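Local coordinates for ssDNA binding protein (Aeropyrum pernix, PDB 4PSN), which binds single-stranded DNA, which it probably entraps in a system of tunnels between the subunits of its assembly, at residues L54-L57 against L58-L62; D187-V190 against R191-S195. One frame throughout, in Å; residues are numbered along the deposited sequence.

Contact 1. Residues L54-L57 against L58-L62; sequences LFEL and LVNKL
L58 N donates to L54 O over 2.8 Å with an N-H...O angle of 170°, and V59 N reaches F55 O in the same i to i+4 pattern: ordinary alpha-helical bonding near the C-terminal end of helix 40-61. One residue further on the winding widens. E56 O receives two weak bonds, from N60 N and from K61 N, and L57 O is likewise shared, weakly by K61 N and firmly by L62 N at 2.8 Å. This pi-type turn, with i to i+5 bonds from K61 and L62, lets each of two carbonyls serve two amides. R96 takes L62 O, and L58 has a further backbone bond to A64.

The side chain of E56 folds at chi2 (-57°) and runs alongside N60; OE2 of this buried acid is gripped by two groups, the hydroxyl of Y143 of the second subunit and R52 of its own chain, whereas OE1 has a long, weak ion pair with R144 of the second subunit. F55 has CG anti to its N (chi1 177°), which carries the ring toward the helix's C-terminal end, where it meets V59. Methyl CG2 of V59 lies over one face, 4.2 Å from the ring centroid, a CH-pi contact. L57 CD1 touches L62 CG at 4.1 Å.

From the second subunit, P169 meets F55, F110 meets L57 and I106 meets L62. The apolar side of the turn closes onto the N-terminal sheet: L57, L58 and L62 pack on V92 of strand 83-97, L54 and L58 on I72 of strand 69-78, while Y17 of helix 17-28 borders L54, F55 and L58.

Contact 2. Residues D187-V190 against R191-S195; sequences DDFV and RESVS
D188 and R191 form a salt bridge one turn apart on helix 186-198, the centre of a D188-R191-E192 network on the C-terminal domain. R191 NH1 gives D188 OD1 a bond of 2.8 Å, using the oxygen's anti lone pair, and NH2 adds a weak second one to the same atom. NH2 also binds E192 OE2 at 2.7 Å, arriving from above that carboxylate's plane. One guanidinium thus joins two acids that would otherwise probably repel each other. A bend at chi3 (65°) turns the arginine's end back over the helix beside D188, whose other oxygen, OD2, is bridged to R185.

Beneath this network runs regular backbone bonding, with R191 N to D187 O nearly straight at 173° and V194 N to V190 O at 3.0 Å. F189 O takes the hydroxyl of S193, so the hydroxyl spends its proton within the helix. With that bond made, the serine lies against the F189 ring: CB sits over the face, 3.9 Å from the centroid, in a CH-pi contact. An alanine at F189 would remove this platform and is likely to leave one side of the S193 side chain, and V181, which the ring also touches, without their packing partner.

On the sheet side, V190 packs against V126, L151 and V153, and V194 against V126 and F124, seating the helix on strands 125-131 and 146-155, while D187, near the helix's N-terminal end, is bonded to Y139 and bridged to K128. Over the middle of the F189 ring, S193 OG stands 3.4 Å above the plane.

Overall arrangement
Contacts 1 and 2 are each local to a single helix, and they belong to different parts of the chain: 54-62 to the N-terminal ThermoDBP-related region, 187-195 to the C-terminal domain. Their centres are about 55 Å apart and their nearest atoms about 43 Å, on opposite sides of the chain's centre, with helix 100-113 among the elements between them in sequence. Each helix packs on an antiparallel sheet, three-stranded for contact 1 and six-stranded for contact 2. They differ in their surroundings: contact 1 is met by the second subunit, whereas no other chain of the four-chain assembly touches contact 2. Contact 1 therefore contributes directly to a subunit interface; whether that interface borders the DNA tunnels remains open.

Contact 1. Residues L54-L57 against L58-L62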
ATOM      1  N   LEU C  54     -10.502  -4.561 -20.878  1.00 28.69           N
ATOM      2  CA  LEU C  54      -9.207  -3.927 -20.698  1.00 22.55           C
ATOM      3  C   LEU C  54      -8.131  -4.681 -21.456  1.00 25.05           C
ATOM      4  O   LEU C  54      -7.170  -4.089 -21.948  1.00 24.54           O
ATOM      5  CB  LEU C  54      -8.851  -3.848 -19.212  1.00 23.78           C
ATOM      6  CG  LEU C  54      -9.711  -2.850 -18.428  1.00 28.28           C
ATOM      7  CD1 LEU C  54      -9.358  -2.897 -16.944  1.00 30.37           C
ATOM      8  CD2 LEU C  54      -9.517  -1.436 -18.982  1.00 30.18           C
ATOM      9  N   PHE C  55      -8.282  -5.995 -21.565  1.00 27.38           N
ATOM     10  CA  PHE C  55      -7.294  -6.754 -22.304  1.00 27.14           C
ATOM     11  C   PHE C  55      -7.206  -6.244 -23.752  1.00 28.75           C
ATOM     12  O   PHE C  55      -6.120  -6.044 -24.285  1.00 27.80           O
ATOM     13  CB  PHE C  55      -7.603  -8.254 -22.277  1.00 24.66           C
ATOM     14  CG  PHE C  55      -6.643  -9.074 -23.093  1.00 29.98           C
ATOM     15  CD1 PHE C  55      -5.481  -9.559 -22.532  1.00 31.78           C
ATOM     16  CD2 PHE C  55      -6.891  -9.334 -24.428  1.00 32.08           C
ATOM     17  CE1 PHE C  55      -4.594 -10.309 -23.286  1.00 32.49           C
ATOM     18  CE2 PHE C  55      -6.006 -10.076 -25.181  1.00 30.20           C
ATOM     19  CZ  PHE C  55      -4.858 -10.560 -24.609  1.00 29.50           C
ATOM     20  N   GLU C  56      -8.349  -6.017 -24.380  1.00 26.22           N
ATOM     21  CA  GLU C  56      -8.351  -5.560 -25.768  1.00 30.46           C
ATOM     22  C   GLU C  56      -7.761  -4.155 -25.898  1.00 34.36           C
ATOM     23  O   GLU C  56      -7.019  -3.859 -26.843  1.00 33.21           O
ATOM     24  CB  GLU C  56      -9.765  -5.585 -26.347  1.00 34.30           C
ATOM     25  CG  GLU C  56     -10.329  -6.975 -26.469  1.00 43.47           C
ATOM     26  CD  GLU C  56      -9.452  -7.884 -27.327  1.00 49.67           C
ATOM     27  OE1 GLU C  56      -8.844  -7.388 -28.302  1.00 49.65           O
ATOM     28  OE2 GLU C  56      -9.364  -9.093 -27.016  1.00 51.73           O
ATOM     29  N   LEU C  57      -8.090  -3.290 -24.950  1.00 31.15           N
ATOM     30  CA  LEU C  57      -7.584  -1.919 -24.980  1.00 26.74           C
ATOM     31  C   LEU C  57      -6.069  -1.886 -24.772  1.00 27.70           C
ATOM     32  O   LEU C  57      -5.327  -1.301 -25.562  1.00 26.79           O
ATOM     33  CB  LEU C  57      -8.290  -1.075 -23.921  1.00 27.42           C
ATOM     34  CG  LEU C  57      -7.837   0.383 -23.757  1.00 28.91           C
ATOM     35  CD1 LEU C  57      -7.956   1.121 -25.075  1.00 25.25           C
ATOM     36  CD2 LEU C  57      -8.629   1.112 -22.673  1.00 27.19           C
ATOM     37  N   LEU C  58      -5.613  -2.522 -23.703  1.00 26.07           N
ATOM     38  CA  LEU C  58      -4.219  -2.405 -23.291  1.00 28.05           C
ATOM     39  C   LEU C  58      -3.274  -3.119 -24.230  1.00 30.85           C
ATOM     40  O   LEU C  58      -2.280  -2.552 -24.678  1.00 37.24           O
ATOM     41  CB  LEU C  58      -4.024  -2.924 -21.857  1.00 26.30           C
ATOM     42  CG  LEU C  58      -4.628  -2.018 -20.787  1.00 30.70           C
ATOM     43  CD1 LEU C  58      -4.508  -2.632 -19.399  1.00 32.82           C
ATOM     44  CD2 LEU C  58      -3.958  -0.648 -20.826  1.00 35.05           C
ATOM     45  N   VAL C  59      -3.590  -4.374 -24.514  1.00 29.16           N
ATOM     46  CA  VAL C  59      -2.693  -5.232 -25.259  1.00 31.11           C
ATOM     47  C   VAL C  59      -2.809  -5.014 -26.765  1.00 32.52           C
ATOM     48  O   VAL C  59      -1.798  -5.003 -27.460  1.00 28.35           O
ATOM     49  CB  VAL C  59      -2.926  -6.727 -24.905  1.00 35.03           C
ATOM     50  CG1 VAL C  59      -1.976  -7.612 -25.670  1.00 37.99           C
ATOM     51  CG2 VAL C  59      -2.759  -6.944 -23.392  1.00 36.80           C
ATOM     52  N   ASN C  60      -4.028  -4.817 -27.269  1.00 28.93           N
ATOM     53  CA  ASN C  60      -4.201  -4.681 -28.711  1.00 30.18           C
ATOM     54  C   ASN C  60      -4.280  -3.250 -29.247  1.00 36.76           C
ATOM     55  O   ASN C  60      -3.779  -2.970 -30.342  1.00 36.83           O
ATOM     56  CB  ASN C  60      -5.401  -5.493 -29.199  1.00 36.16           C
ATOM     57  CG  ASN C  60      -5.242  -6.977 -28.933  1.00 45.69           C
ATOM     58  OD1 ASN C  60      -6.194  -7.656 -28.547  1.00 47.26           O
ATOM     59  ND2 ASN C  60      -4.030  -7.486 -29.122  1.00 46.08           N
ATOM     60  N   LYS C  61      -4.897  -2.347 -28.490  1.00 30.07           N
ATOM     61  CA  LYS C  61      -5.101  -0.978 -28.967  1.00 33.48           C
ATOM     62  C   LYS C  61      -3.954  -0.043 -28.588  1.00 33.72           C
ATOM     63  O   LYS C  61      -3.484   0.737 -29.422  1.00 32.62           O
ATOM     64  CB  LYS C  61      -6.405  -0.409 -28.418  1.00 36.83           C
ATOM     65  CG  LYS C  61      -7.625  -1.231 -28.771  1.00 43.40           C
ATOM     66  CD  LYS C  61      -8.190  -0.762 -30.087  1.00 50.41           C
ATOM     67  CE  LYS C  61      -8.727  -1.924 -30.888  1.00 57.11           C
ATOM     68  NZ  LYS C  61     -10.006  -2.423 -30.313  1.00 59.14           N
ATOM     69  N   LEU C  62      -3.512  -0.106 -27.335  1.00 24.20           N
ATOM     70  CA  LEU C  62      -2.461   0.795 -26.884  1.00 24.61           C
ATOM     71  C   LEU C  62      -1.149   0.078 -27.049  1.00 30.80           C
ATOM     72  O   LEU C  62      -0.083   0.674 -26.927  1.00 33.81           O
ATOM     73  CB  LEU C  62      -2.678   1.184 -25.421  1.00 27.48           C
ATOM     74  CG  LEU C  62      -3.921   2.019 -25.116  1.00 28.07           C
ATOM     75  CD1 LEU C  62      -4.032   2.263 -23.614  1.00 33.79           C
ATOM     76  CD2 LEU C  62      -3.837   3.353 -25.858  1.00 30.64           C
TER

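Contact 2. Residues D187-V190 against R191-S195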
ATOM      1  N   ASP C 187      20.067  42.049   0.239  1.00 24.37           N
ATOM      2  CA  ASP C 187      20.107  41.409  -1.083  1.00 28.23           C
ATOM      3  C   ASP C 187      21.422  40.672  -1.272  1.00 25.06           C
ATOM      4  O   ASP C 187      21.437  39.485  -1.585  1.00 21.48           O
ATOM      5  CB  ASP C 187      19.921  42.426  -2.215  1.00 31.81           C
ATOM      6  CG  ASP C 187      18.475  42.887  -2.364  1.00 42.20           C
ATOM      7  OD1 ASP C 187      17.584  42.297  -1.711  1.00 35.99           O
ATOM      8  OD2 ASP C 187      18.223  43.836  -3.143  1.00 45.44           O
ATOM      9  N   ASP C 188      22.525  41.387  -1.087  1.00 25.53           N
ATOM     10  CA  ASP C 188      23.840  40.764  -1.111  1.00 25.68           C
ATOM     11  C   ASP C 188      23.948  39.597  -0.123  1.00 22.44           C
ATOM     12  O   ASP C 188      24.453  38.536  -0.463  1.00 23.64           O
ATOM     13  CB  ASP C 188      24.918  41.806  -0.822  1.00 26.65           C
ATOM     14  CG  ASP C 188      25.008  42.859  -1.912  1.00 38.82           C
ATOM     15  OD1 ASP C 188      24.887  42.485  -3.100  1.00 32.91           O
ATOM     16  OD2 ASP C 188      25.190  44.055  -1.585  1.00 43.59           O
ATOM     17  N   PHE C 189      23.491  39.798   1.108  1.00 22.59           N
ATOM     18  CA  PHE C 189      23.596  38.739   2.093  1.00 21.95           C
ATOM     19  C   PHE C 189      22.851  37.483   1.638  1.00 22.30           C
ATOM     20  O   PHE C 189      23.356  36.363   1.765  1.00 22.14           O
ATOM     21  CB  PHE C 189      23.070  39.202   3.451  1.00 23.80           C
ATOM     22  CG  PHE C 189      23.069  38.119   4.477  1.00 31.19           C
ATOM     23  CD1 PHE C 189      24.136  37.968   5.348  1.00 33.53           C
ATOM     24  CD2 PHE C 189      22.008  37.227   4.556  1.00 29.76           C
ATOM     25  CE1 PHE C 189      24.134  36.954   6.296  1.00 33.49           C
ATOM     26  CE2 PHE C 189      22.004  36.207   5.502  1.00 27.89           C
ATOM     27  CZ  PHE C 189      23.067  36.070   6.365  1.00 28.74           C
ATOM     28  N   VAL C 190      21.659  37.661   1.080  1.00 22.01           N
ATOM     29  CA  VAL C 190      20.873  36.498   0.660  1.00 21.37           C
ATOM     30  C   VAL C 190      21.547  35.735  -0.488  1.00 20.72           C
ATOM     31  O   VAL C 190      21.620  34.507  -0.473  1.00 23.76           O
ATOM     32  CB  VAL C 190      19.430  36.887   0.303  1.00 23.82           C
ATOM     33  CG1 VAL C 190      18.714  35.719  -0.352  1.00 26.98           C
ATOM     34  CG2 VAL C 190      18.697  37.301   1.574  1.00 21.50           C
ATOM     35  N   ARG C 191      22.056  36.461  -1.475  1.00 20.02           N
ATOM     36  CA  ARG C 191      22.800  35.830  -2.569  1.00 18.57           C
ATOM     37  C   ARG C 191      23.958  34.980  -2.016  1.00 21.23           C
ATOM     38  O   ARG C 191      24.181  33.837  -2.435  1.00 23.87           O
ATOM     39  CB  ARG C 191      23.370  36.911  -3.504  1.00 18.41           C
ATOM     40  CG  ARG C 191      24.150  36.350  -4.717  1.00 18.45           C
ATOM     41  CD  ARG C 191      24.809  37.497  -5.493  1.00 18.48           C
ATOM     42  NE  ARG C 191      25.829  38.142  -4.674  1.00 22.90           N
ATOM     43  CZ  ARG C 191      25.832  39.422  -4.316  1.00 24.68           C
ATOM     44  NH1 ARG C 191      24.878  40.253  -4.713  1.00 24.46           N
ATOM     45  NH2 ARG C 191      26.810  39.873  -3.551  1.00 23.35           N
ATOM     46  N   GLU C 192      24.680  35.537  -1.049  1.00 20.51           N
ATOM     47  CA  GLU C 192      25.933  34.925  -0.610  1.00 21.19           C
ATOM     48  C   GLU C 192      25.732  33.802   0.405  1.00 24.89           C
ATOM     49  O   GLU C 192      26.608  32.955   0.559  1.00 27.26           O
ATOM     50  CB  GLU C 192      26.889  36.013  -0.072  1.00 19.12           C
ATOM     51  CG  GLU C 192      27.261  37.005  -1.170  1.00 24.07           C
ATOM     52  CD  GLU C 192      28.067  38.220  -0.682  1.00 26.61           C
ATOM     53  OE1 GLU C 192      28.274  38.382   0.538  1.00 28.32           O
ATOM     54  OE2 GLU C 192      28.482  39.011  -1.546  1.00 26.35           O
ATOM     55  N   SER C 193      24.557  33.773   1.048  1.00 21.84           N
ATOM     56  CA  SER C 193      24.327  32.941   2.233  1.00 22.01           C
ATOM     57  C   SER C 193      23.215  31.900   2.096  1.00 21.40           C
ATOM     58  O   SER C 193      23.130  30.975   2.905  1.00 23.43           O
ATOM     59  CB  SER C 193      24.009  33.830   3.438  1.00 27.51           C
ATOM     60  OG  SER C 193      24.986  34.845   3.590  1.00 30.93           O
ATOM     61  N   VAL C 194      22.367  32.037   1.078  1.00 24.80           N
ATOM     62  CA  VAL C 194      21.227  31.129   0.945  1.00 23.86           C
ATOM     63  C   VAL C 194      21.659  29.671   0.902  1.00 22.84           C
ATOM     64  O   VAL C 194      21.076  28.836   1.592  1.00 19.61           O
ATOM     65  CB  VAL C 194      20.288  31.472  -0.249  1.00 24.09           C
ATOM     66  CG1 VAL C 194      21.003  31.308  -1.585  1.00 23.31           C
ATOM     67  CG2 VAL C 194      19.054  30.571  -0.219  1.00 24.57           C
ATOM     68  N   SER C 195      22.701  29.368   0.132  1.00 18.39           N
ATOM     69  CA  SER C 195      23.161  27.992  -0.002  1.00 18.43           C
ATOM     70  C   SER C 195      23.753  27.483   1.323  1.00 23.63           C
ATOM     71  O   SER C 195      23.500  26.360   1.738  1.00 20.00           O
ATOM     72  CB  SER C 195      24.206  27.880  -1.118  1.00 23.99           C
ATOM     73  OG  SER C 195      23.706  28.382  -2.351  1.00 24.41           O
TER